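Local coordinates for protein glycerol trinitrate reductase (PDB 5EPD) that probably acts as an FMN-dependent, NAD(P)H-linked reductase of the old yellow enzyme family, reducing glycerol trinitrate, at residues F340-D345 with A357-A362; R40-P45 with A71-S76. All blocks are in the same frame, centred on the assembly; numbering follows the deposited sequence.

Contact 1: residues F340-D345 with A357-A362; sequences FIANPD and AEVNAA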
loop_
_atom_site.group_PDB
_atom_site.type_symbol
_atom_site.label_atom_id
_atom_site.label_comp_id
_atom_site.label_asym_id
_atom_site.label_seq_id
_atom_site.Cartn_x
_atom_site.Cartn_y
_atom_site.Cartn_z
ATOM N N PHE A 340 -4.221 14.204 1.706
ATOM C CA PHE A 340 -4.589 13.711 3.028
ATOM C C PHE A 340 -3.503 13.995 4.080
ATOM O O PHE A 340 -3.801 14.051 5.284
ATOM C CB PHE A 340 -4.853 12.203 2.987
ATOM C CG PHE A 340 -6.291 11.851 2.797
ATOM C CD1 PHE A 340 -7.215 12.075 3.817
ATOM C CD2 PHE A 340 -6.730 11.275 1.612
ATOM C CE1 PHE A 340 -8.559 11.761 3.647
ATOM C CE2 PHE A 340 -8.062 10.958 1.441
ATOM C CZ PHE A 340 -8.976 11.202 2.461
ATOM N N ILE A 341 -2.242 14.129 3.646
ATOM C CA ILE A 341 -1.171 14.539 4.570
ATOM C C ILE A 341 -1.495 15.934 5.147
ATOM O O ILE A 341 -1.555 16.140 6.375
ATOM C CB ILE A 341 0.219 14.563 3.888
ATOM C CG1 ILE A 341 0.629 13.156 3.414
ATOM C CG2 ILE A 341 1.262 15.127 4.851
ATOM C CD1 ILE A 341 1.998 13.097 2.768
ATOM N N ALA A 342 -1.734 16.885 4.248
ATOM C CA ALA A 342 -1.857 18.281 4.663
ATOM C C ALA A 342 -3.291 18.705 5.069
ATOM O O ALA A 342 -3.449 19.680 5.766
ATOM C CB ALA A 342 -1.316 19.195 3.570
ATOM N N ASN A 343 -4.312 17.967 4.645
ATOM C CA ASN A 343 -5.731 18.276 4.970
ATOM C C ASN A 343 -6.428 17.098 5.667
ATOM O O ASN A 343 -6.937 16.194 4.985
ATOM C CB ASN A 343 -6.502 18.642 3.702
ATOM C CG ASN A 343 -5.768 19.681 2.858
ATOM O OD1 ASN A 343 -6.060 20.885 2.918
ATOM N ND2 ASN A 343 -4.773 19.229 2.106
ATOM N N PRO A 344 -6.449 17.093 7.022
ATOM C CA PRO A 344 -7.117 15.968 7.719
ATOM C C PRO A 344 -8.623 15.920 7.428
ATOM O O PRO A 344 -9.249 14.836 7.458
ATOM C CB PRO A 344 -6.834 16.228 9.219
ATOM C CG PRO A 344 -6.399 17.664 9.308
ATOM C CD PRO A 344 -5.801 18.035 7.954
ATOM N N ASP A 345 -9.169 17.104 7.143
ATOM C CA ASP A 345 -10.565 17.283 6.778
ATOM C C ASP A 345 -10.775 17.324 5.239
ATOM O O ASP A 345 -11.701 17.978 4.757
ATOM C CB ASP A 345 -11.130 18.547 7.476
ATOM C CG ASP A 345 -10.343 19.824 7.151
ATOM O OD1 ASP A 345 -9.114 19.758 6.918
ATOM O OD2 ASP A 345 -10.952 20.923 7.168
ATOM N N ALA A 357 -4.773 22.739 1.767
ATOM C CA ALA A 357 -3.421 23.025 2.254
ATOM C C ALA A 357 -2.384 22.223 1.458
ATOM O O ALA A 357 -2.599 21.077 1.105
ATOM C CB ALA A 357 -3.312 22.704 3.739
ATOM N N GLU A 358 -1.259 22.839 1.172
ATOM C CA GLU A 358 -0.169 22.142 0.531
ATOM C C GLU A 358 0.653 21.409 1.582
ATOM O O GLU A 358 0.614 21.722 2.775
ATOM C CB GLU A 358 0.699 23.123 -0.244
ATOM C CG GLU A 358 -0.037 23.802 -1.390
ATOM C CD GLU A 358 0.196 23.101 -2.699
ATOM O OE1 GLU A 358 -0.420 22.033 -2.955
ATOM O OE2 GLU A 358 1.019 23.636 -3.467
ATOM N N VAL A 359 1.381 20.415 1.101
ATOM C CA VAL A 359 2.232 19.559 1.913
ATOM C C VAL A 359 3.539 20.292 2.240
ATOM O O VAL A 359 4.087 20.982 1.369
ATOM C CB VAL A 359 2.480 18.238 1.128
ATOM C CG1 VAL A 359 3.935 17.815 1.096
ATOM C CG2 VAL A 359 1.618 17.129 1.698
ATOM N N ASN A 360 4.025 20.183 3.483
ATOM C CA ASN A 360 5.462 20.446 3.739
ATOM C C ASN A 360 6.228 19.167 3.414
ATOM O O ASN A 360 6.193 18.196 4.184
ATOM C CB ASN A 360 5.740 20.889 5.184
ATOM C CG ASN A 360 7.238 21.027 5.501
ATOM O OD1 ASN A 360 8.123 20.565 4.765
ATOM N ND2 ASN A 360 7.521 21.646 6.622
ATOM N N ALA A 361 6.903 19.170 2.265
ATOM C CA ALA A 361 7.553 17.944 1.729
ATOM C C ALA A 361 8.704 17.501 2.613
ATOM O O ALA A 361 8.936 16.292 2.752
ATOM C CB ALA A 361 8.037 18.138 0.291
ATOM N N ALA A 362 9.382 18.469 3.239
ATOM C CA ALA A 362 10.546 18.167 4.084
ATOM C C ALA A 362 10.157 17.390 5.357
ATOM O O ALA A 362 11.024 16.767 5.969
ATOM C CB ALA A 362 11.312 19.438 4.433
#
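Two acceptors grip Asn343 ND2: the backbone oxygen of Ala357 across the contact, and that of Pro339 in helix 338-342. Asn343 is the first residue to leave helical geometry after this helix, which follows the last strand of the TIM barrel. The bond from Asn343 ND2 to Ala357 O measures 3.0 Å and arrives on a lone pair of that carbonyl, with Ala357 O lying 17° out of the Asn343 amide plane. The other half of the amide faces the same residue, because Asn343 OD1 accepts the N-H of Ala357 in the carbonyl plane on a lone pair. At 2.5 Å, the Ala357 N to Asn343 OD1 separation is shorter than expected, so its exact length is doubtful, although an N-H...O angle of 161° supports the bond. With CG beside the backbone N (chi1 -49°), the Asn343 amide can reach both Ala357 and the carbonyl of Pro339. Ala342 fills the next position: its CB sits 3.3 Å from Glu358 O and 4.0 Å from Ala357 CB, a methyl set against the extended chain. Farther along, Val359 CG2 lies 3.7 Å from Ile341 CB and 3.8 Å from Ile341 CG2. Tyr375 touches Ile341 and Ala342, while its hydroxyl bonds to Asn360 N. One amide thus donates to Ala357 O and, doubtful length aside, accepts from Ala357 N, pairing with both polar backbone groups of a single residue beside apolar side chains.

Contact 2: residues R40-P45 with A71-S76; sequences RIVMAP and AGLIIS
Strands 41-43 and 73-75 run side by side and parallel, their axes approaching to 4.6 Å at an angle of 26°, joined by three alternating backbone bonds: Leu73 N to Ile41 O, Met43 N to Leu73 O and Ile75 N to Met43 O. The first is long, with Leu73 N 3.3 Å from Ile41 O and tilted 22° from the carbonyl plane; in the other two the donor lies nearly along the C=O axis. They are the first two strands of the eight-stranded TIM barrel, and the side chains sort by sheet face. Val42 and Leu73 share one face, where Leu333 and Val118 of the flanking strands touch them in turn. Val42 CG1, turned anti to the backbone N (chi1 180°), reaches Ile75 CG1 at 3.7 Å. On the other face Met43 and Ile74 lie alongside each other, pointing the same way, with Met43 SD 3.9 Å from Ile74 CG2. Helix 61-66 covers this pair through Tyr64 and Tyr65, as expected for the outer layer of a barrel of this kind. At the C-terminal end Pro45 packs alongside Ile75, its CD 3.8 Å from Ile75 CB. Having no N-H, Pro45 cannot give Ile75 O the next bond of the series; its CA lies 3.5 Å from that oxygen in a CA-H...O contact instead. A water completes the join, donating to Ile75 O at 2.6 Å and to Ala44 O at 2.8 Å.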
loop_
_atom_site.group_PDB
_atom_site.type_symbol
_atom_site.label_atom_id
_atom_site.label_comp_id
_atom_site.label_asym_id
_atom_site.label_seq_id
_atom_site.Cartn_x
_atom_site.Cartn_y
_atom_site.Cartn_z
ATOM N N ARG A 40 -16.758 7.547 -0.965
ATOM C CA ARG A 40 -15.970 6.871 -1.968
ATOM C C ARG A 40 -14.540 7.394 -2.013
ATOM O O ARG A 40 -13.775 7.099 -2.959
ATOM C CB ARG A 40 -16.650 7.024 -3.340
ATOM C CG ARG A 40 -17.893 6.167 -3.489
ATOM C CD ARG A 40 -18.521 6.371 -4.855
ATOM N NE ARG A 40 -19.791 5.660 -4.929
ATOM C CZ ARG A 40 -20.007 4.505 -5.573
ATOM N NH1 ARG A 40 -19.042 3.891 -6.266
ATOM N NH2 ARG A 40 -21.227 3.963 -5.541
ATOM N N ILE A 41 -14.175 8.175 -1.002
ATOM C CA ILE A 41 -12.814 8.737 -0.935
ATOM C C ILE A 41 -11.885 7.839 -0.092
ATOM O O ILE A 41 -12.151 7.530 1.087
ATOM C CB ILE A 41 -12.821 10.184 -0.408
ATOM C CG1 ILE A 41 -13.680 11.069 -1.313
ATOM C CG2 ILE A 41 -11.404 10.734 -0.331
ATOM C CD1 ILE A 41 -14.117 12.338 -0.616
ATOM N N VAL A 42 -10.793 7.404 -0.722
ATOM C CA VAL A 42 -9.813 6.561 -0.053
ATOM C C VAL A 42 -8.525 7.337 0.249
ATOM O O VAL A 42 -8.022 8.107 -0.589
ATOM C CB VAL A 42 -9.527 5.327 -0.917
ATOM C CG1 VAL A 42 -8.507 4.418 -0.254
ATOM C CG2 VAL A 42 -10.845 4.604 -1.187
ATOM N N MET A 43 -8.027 7.159 1.467
ATOM C CA MET A 43 -6.709 7.649 1.822
ATOM C C MET A 43 -5.690 6.597 1.415
ATOM O O MET A 43 -5.651 5.494 1.960
ATOM C CB MET A 43 -6.588 7.940 3.324
ATOM C CG MET A 43 -5.189 8.400 3.731
ATOM S SD MET A 43 -5.178 8.870 5.461
ATOM C CE MET A 43 -3.416 8.956 5.758
ATOM N N ALA A 44 -4.849 6.963 0.470
ATOM C CA ALA A 44 -3.864 6.044 -0.044
ATOM C C ALA A 44 -2.743 5.773 0.983
ATOM O O ALA A 44 -2.525 6.563 1.930
ATOM C CB ALA A 44 -3.295 6.614 -1.323
ATOM N N PRO A 45 -2.022 4.650 0.802
ATOM C CA PRO A 45 -0.885 4.305 1.667
ATOM C C PRO A 45 0.240 5.308 1.499
ATOM O O PRO A 45 0.693 5.577 0.365
ATOM C CB PRO A 45 -0.465 2.933 1.166
ATOM C CG PRO A 45 -0.850 2.952 -0.283
ATOM C CD PRO A 45 -2.159 3.697 -0.320
ATOM N N ALA A 71 -12.328 10.007 6.000
ATOM C CA ALA A 71 -12.157 9.220 4.770
ATOM C C ALA A 71 -13.050 7.970 4.822
ATOM O O ALA A 71 -13.093 7.249 5.835
ATOM C CB ALA A 71 -10.697 8.827 4.553
ATOM N N GLY A 72 -13.770 7.733 3.725
ATOM C CA GLY A 72 -14.500 6.478 3.539
ATOM C C GLY A 72 -13.657 5.263 3.905
ATOM O O GLY A 72 -14.125 4.384 4.628
ATOM N N LEU A 73 -12.414 5.217 3.414
ATOM C CA LEU A 73 -11.490 4.133 3.739
ATOM C C LEU A 73 -10.073 4.683 3.812
ATOM O O LEU A 73 -9.645 5.460 2.923
ATOM C CB LEU A 73 -11.555 3.027 2.665
ATOM C CG LEU A 73 -10.633 1.803 2.836
ATOM C CD1 LEU A 73 -11.046 0.924 4.008
ATOM C CD2 LEU A 73 -10.574 0.969 1.567
ATOM N N ILE A 74 -9.347 4.291 4.862
ATOM C CA ILE A 74 -7.925 4.602 4.981
ATOM C C ILE A 74 -7.127 3.361 4.645
ATOM O O ILE A 74 -7.395 2.283 5.184
ATOM C CB ILE A 74 -7.533 5.030 6.410
ATOM C CG1 ILE A 74 -8.198 6.332 6.775
ATOM C CG2 ILE A 74 -6.013 5.179 6.528
ATOM C CD1 ILE A 74 -8.028 6.696 8.250
ATOM N N ILE A 75 -6.150 3.502 3.755
ATOM C CA ILE A 75 -5.148 2.446 3.594
ATOM C C ILE A 75 -3.931 2.879 4.400
ATOM O O ILE A 75 -3.357 3.957 4.163
ATOM C CB ILE A 75 -4.666 2.221 2.136
ATOM C CG1 ILE A 75 -5.803 2.295 1.114
ATOM C CG2 ILE A 75 -3.923 0.888 2.056
ATOM C CD1 ILE A 75 -6.671 1.063 1.109
ATOM N N SER A 76 -3.530 2.057 5.352
ATOM C CA SER A 76 -2.359 2.391 6.160
ATOM C C SER A 76 -1.130 2.496 5.292
ATOM O O SER A 76 -1.077 1.965 4.171
ATOM C CB SER A 76 -2.040 1.298 7.161
ATOM O OG SER A 76 -1.486 0.163 6.483
HETATM O O HOH W 1 -1.797 6.000 4.547
#

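Both segments of contact 2 precede those of contact 1 in the chain, and the two centres lie about 15 Å apart. Contact 2, about 11 Å from the chain centre, joins barrel strands 41-43 and 73-80; contact 1 lies farther out, about 19 Å away, where helix 338-342 meets the loop after helix 346-352. Strand 333-336 neighbours strand 41-43 and closes the barrel. Phe340 links the two contacts: its CZ is 3.6 Å from Ala71 CB and its CE2 3.6 Å from Met43 CA. Arg68 bonds to Phe340 O and Ile341 O, and touches Met43. Through Phe340, helix 338-342, which follows the eighth strand, packs against the first strand and the loop entering the second.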